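Local coordinates for tRNA-splicing endonuclease (Sulfolobus tokodaii, PDB 2CV8), which probably cleaves precursor tRNA at both splice sites to release the intron, leaving 2',3'-cyclic phosphate and 5'-hydroxyl ends, at residues B[125-137]-B[155-167]. Numbering follows the deposited sequence.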
# COMPACT_ATOMS: atom_id res chain seq x y z
N HIS B 125 20.33 9.74 -9.05
CA HIS B 125 19.02 10.18 -8.57
C HIS B 125 18.71 9.61 -7.18
O HIS B 125 19.43 8.74 -6.68
CB HIS B 125 17.92 9.75 -9.55
CG HIS B 125 18.02 10.37 -10.91
ND1 HIS B 125 17.18 10.04 -11.95
CD2 HIS B 125 18.86 11.32 -11.40
CE1 HIS B 125 17.50 10.74 -13.02
NE2 HIS B 125 18.52 11.53 -12.71
N ALA B 126 17.65 10.12 -6.56
CA ALA B 126 17.23 9.66 -5.25
C ALA B 126 16.68 8.24 -5.42
O ALA B 126 16.09 7.93 -6.45
CB ALA B 126 16.17 10.57 -4.66
N PRO B 127 16.85 7.39 -4.41
CA PRO B 127 16.42 5.99 -4.36
C PRO B 127 14.94 5.74 -4.12
O PRO B 127 14.37 6.24 -3.16
CB PRO B 127 17.25 5.40 -3.22
CG PRO B 127 18.27 6.48 -2.88
CD PRO B 127 17.56 7.75 -3.17
N TYR B 128 14.33 4.95 -5.00
CA TYR B 128 12.93 4.59 -4.83
C TYR B 128 12.96 3.31 -4.02
O TYR B 128 13.75 2.42 -4.30
CB TYR B 128 12.24 4.35 -6.18
CG TYR B 128 12.12 5.60 -7.00
CD1 TYR B 128 13.06 5.91 -7.99
CD2 TYR B 128 11.12 6.54 -6.73
CE1 TYR B 128 13.00 7.12 -8.68
CE2 TYR B 128 11.06 7.75 -7.41
CZ TYR B 128 12.01 8.04 -8.39
OH TYR B 128 11.96 9.24 -9.05
N LEU B 129 12.12 3.23 -3.00
CA LEU B 129 12.07 2.04 -2.16
C LEU B 129 10.95 1.13 -2.63
O LEU B 129 9.80 1.57 -2.77
CB LEU B 129 11.86 2.44 -0.71
CG LEU B 129 13.11 2.63 0.15
CD1 LEU B 129 14.28 3.12 -0.68
CD2 LEU B 129 12.78 3.60 1.26
N VAL B 130 11.27 -0.13 -2.86
CA VAL B 130 10.27 -1.07 -3.33
C VAL B 130 10.15 -2.26 -2.40
O VAL B 130 11.14 -2.77 -1.87
CB VAL B 130 10.60 -1.61 -4.77
CG1 VAL B 130 9.47 -2.50 -5.26
CG2 VAL B 130 10.81 -0.46 -5.75
N ILE B 131 8.92 -2.72 -2.22
CA ILE B 131 8.64 -3.88 -1.41
C ILE B 131 7.89 -4.85 -2.29
O ILE B 131 6.78 -4.55 -2.75
CB ILE B 131 7.78 -3.52 -0.19
CG1 ILE B 131 8.67 -2.89 0.89
CG2 ILE B 131 7.03 -4.74 0.30
CD1 ILE B 131 7.93 -2.31 2.05
N ALA B 132 8.50 -6.00 -2.56
CA ALA B 132 7.89 -7.02 -3.41
C ALA B 132 6.78 -7.77 -2.68
O ALA B 132 6.90 -8.09 -1.49
CB ALA B 132 8.95 -7.99 -3.90
N LEU B 133 5.70 -8.05 -3.40
CA LEU B 133 4.58 -8.75 -2.82
C LEU B 133 3.94 -9.75 -3.76
O LEU B 133 3.99 -9.61 -4.98
CB LEU B 133 3.53 -7.74 -2.37
CG LEU B 133 3.11 -7.83 -0.90
CD1 LEU B 133 4.35 -7.87 0.01
CD2 LEU B 133 2.23 -6.65 -0.58
N ASP B 134 3.34 -10.77 -3.16
CA ASP B 134 2.65 -11.83 -3.88
C ASP B 134 1.22 -11.31 -3.95
O ASP B 134 0.58 -11.06 -2.93
CB ASP B 134 2.80 -13.12 -3.08
CG ASP B 134 1.85 -14.21 -3.52
OD1 ASP B 134 1.33 -14.18 -4.66
OD2 ASP B 134 1.63 -15.13 -2.69
N GLU B 135 0.75 -11.03 -5.17
CA GLU B 135 -0.58 -10.47 -5.37
C GLU B 135 -1.66 -11.06 -4.48
O GLU B 135 -2.57 -10.35 -4.04
CB GLU B 135 -1.00 -10.61 -6.84
CG GLU B 135 -1.14 -12.05 -7.33
CD GLU B 135 -1.50 -12.14 -8.80
OE1 GLU B 135 -1.56 -13.28 -9.33
OE2 GLU B 135 -1.73 -11.09 -9.44
N ASN B 136 -1.54 -12.35 -4.19
CA ASN B 136 -2.55 -13.02 -3.38
C ASN B 136 -2.34 -12.94 -1.88
O ASN B 136 -3.31 -12.92 -1.12
CB ASN B 136 -2.64 -14.47 -3.83
CG ASN B 136 -2.64 -14.59 -5.33
OD1 ASN B 136 -3.53 -14.05 -6.00
ND2 ASN B 136 -1.64 -15.29 -5.88
N SER B 137 -1.09 -12.85 -1.44
CA SER B 137 -0.80 -12.78 -0.01
C SER B 137 -1.62 -11.71 0.72
O SER B 137 -1.60 -10.53 0.37
CB SER B 137 0.69 -12.55 0.21
OG SER B 137 1.07 -13.02 1.49
N ARG B 155 11.35 9.75 4.13
CA ARG B 155 10.49 10.49 3.22
C ARG B 155 10.89 10.33 1.76
O ARG B 155 11.15 11.31 1.05
CB ARG B 155 10.46 11.97 3.60
CG ARG B 155 9.07 12.59 3.50
CD ARG B 155 8.55 12.55 2.07
NE ARG B 155 7.10 12.77 1.99
CZ ARG B 155 6.43 12.92 0.85
NH1 ARG B 155 7.06 12.88 -0.31
NH2 ARG B 155 5.12 13.10 0.88
N LYS B 156 10.95 9.08 1.31
CA LYS B 156 11.29 8.76 -0.07
C LYS B 156 10.04 8.14 -0.69
O LYS B 156 8.96 8.21 -0.11
CB LYS B 156 12.46 7.79 -0.13
CG LYS B 156 13.77 8.41 0.33
CD LYS B 156 14.92 7.44 0.27
CE LYS B 156 16.23 8.15 0.56
NZ LYS B 156 17.36 7.20 0.73
N GLU B 157 10.18 7.54 -1.86
CA GLU B 157 9.02 6.94 -2.50
C GLU B 157 8.86 5.44 -2.24
O GLU B 157 9.67 4.64 -2.71
CB GLU B 157 9.05 7.21 -4.00
CG GLU B 157 8.80 8.68 -4.34
CD GLU B 157 7.39 9.13 -3.99
OE1 GLU B 157 6.99 9.01 -2.81
OE2 GLU B 157 6.68 9.61 -4.90
N LEU B 158 7.82 5.07 -1.49
CA LEU B 158 7.55 3.67 -1.18
C LEU B 158 6.68 3.08 -2.29
O LEU B 158 5.70 3.69 -2.72
CB LEU B 158 6.84 3.54 0.17
CG LEU B 158 6.76 2.14 0.78
CD1 LEU B 158 5.86 1.27 -0.07
CD2 LEU B 158 8.15 1.54 0.90
N ILE B 159 7.03 1.88 -2.73
CA ILE B 159 6.31 1.22 -3.82
C ILE B 159 6.19 -0.29 -3.65
O ILE B 159 7.16 -0.96 -3.31
CB ILE B 159 7.01 1.52 -5.17
CG1 ILE B 159 6.94 3.01 -5.46
CG2 ILE B 159 6.35 0.76 -6.30
CD1 ILE B 159 7.52 3.39 -6.79
N LEU B 160 4.98 -0.80 -3.88
CA LEU B 160 4.67 -2.22 -3.77
C LEU B 160 4.84 -2.91 -5.11
O LEU B 160 4.26 -2.49 -6.11
CB LEU B 160 3.23 -2.39 -3.29
CG LEU B 160 3.00 -2.79 -1.83
CD1 LEU B 160 3.38 -4.25 -1.68
CD2 LEU B 160 3.83 -1.92 -0.90
N GLY B 161 5.65 -3.96 -5.15
CA GLY B 161 5.84 -4.67 -6.40
C GLY B 161 5.05 -5.96 -6.34
O GLY B 161 5.55 -6.98 -5.86
N ILE B 162 3.82 -5.93 -6.84
CA ILE B 162 2.96 -7.11 -6.81
C ILE B 162 3.16 -8.01 -8.03
O ILE B 162 2.86 -7.64 -9.16
CB ILE B 162 1.50 -6.68 -6.68
CG1 ILE B 162 1.33 -5.93 -5.36
CG2 ILE B 162 0.60 -7.89 -6.73
CD1 ILE B 162 -0.08 -5.53 -5.02
N VAL B 163 3.67 -9.21 -7.75
CA VAL B 163 4.00 -10.20 -8.76
C VAL B 163 3.02 -11.36 -8.90
O VAL B 163 2.54 -11.90 -7.91
CB VAL B 163 5.40 -10.81 -8.47
CG1 VAL B 163 5.79 -11.81 -9.55
CG2 VAL B 163 6.43 -9.70 -8.38
N ASN B 164 2.74 -11.73 -10.14
CA ASN B 164 1.89 -12.87 -10.43
C ASN B 164 2.88 -13.98 -10.81
O ASN B 164 3.53 -13.91 -11.85
CB ASN B 164 0.97 -12.59 -11.62
CG ASN B 164 0.24 -13.83 -12.10
OD1 ASN B 164 -0.45 -13.79 -13.12
ND2 ASN B 164 0.38 -14.93 -11.37
N LEU B 165 3.01 -14.99 -9.97
CA LEU B 165 3.96 -16.05 -10.27
C LEU B 165 3.58 -16.88 -11.48
O LEU B 165 4.42 -17.63 -12.01
CB LEU B 165 4.17 -16.96 -9.05
CG LEU B 165 4.96 -16.36 -7.89
CD1 LEU B 165 6.23 -15.67 -8.41
CD2 LEU B 165 4.09 -15.36 -7.15
N THR B 166 2.34 -16.76 -11.94
CA THR B 166 1.91 -17.52 -13.10
C THR B 166 2.39 -16.89 -14.41
O THR B 166 3.26 -17.45 -15.08
CB THR B 166 0.38 -17.68 -13.12
OG1 THR B 166 -0.05 -18.35 -11.93
CG2 THR B 166 -0.05 -18.50 -14.33
N ASN B 167 1.83 -15.74 -14.77
CA ASN B 167 2.24 -15.08 -16.01
C ASN B 167 3.51 -14.24 -15.88
O ASN B 167 4.06 -13.77 -16.89
CB ASN B 167 1.11 -14.19 -16.54
CG ASN B 167 0.71 -13.11 -15.56
OD1 ASN B 167 1.55 -12.53 -14.90
ND2 ASN B 167 -0.59 -12.83 -15.48
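Leu129, Ile131 and Leu133 exchange backbone hydrogen bonds with strand 157-163 as parallel neighbours. Ile131 bonds through both its N and its O to this one neighbour: its N reaches Ile159 O at 2.7 Å, while Gly161 N meets Ile131 O at 2.7 Å. Leu133 pairs in the same register, its N with Gly161 O and its O with Val163 N. Leu129 N binds Glu157 O at 2.8 Å, but its return bond from Ile159 N is weak and bent (128°).

Apolar packing differs on the two faces. The Ile131 and Leu158 side chains meet through CD1 and CD2, 4.0 Å apart, on the face covered by helix 141-151, with Phe147 touching Ile131 and Leu160. On the other, Val130 lies beside Ile159, and helix 87-99 covers Ala132 and Val163.

At the N-terminal ends, Glu157 CB abuts the Tyr128 ring edge at CD2, 3.5 Å away. The extended Lys156 chain, with CG anti to its carbonyl carbon (chi1 -69°), runs past Pro127, bringing NZ within 3.8 Å of CG of that proline; the lysine is poorly ordered, so the position of NZ is approximate.

Lys156 and His125 are predicted active-site residues, and Pro127 packs near Tyr117, the third. The central backbone ladder of the catalytic domain thus leads from a helix-covered apolar core to the probable cleavage site.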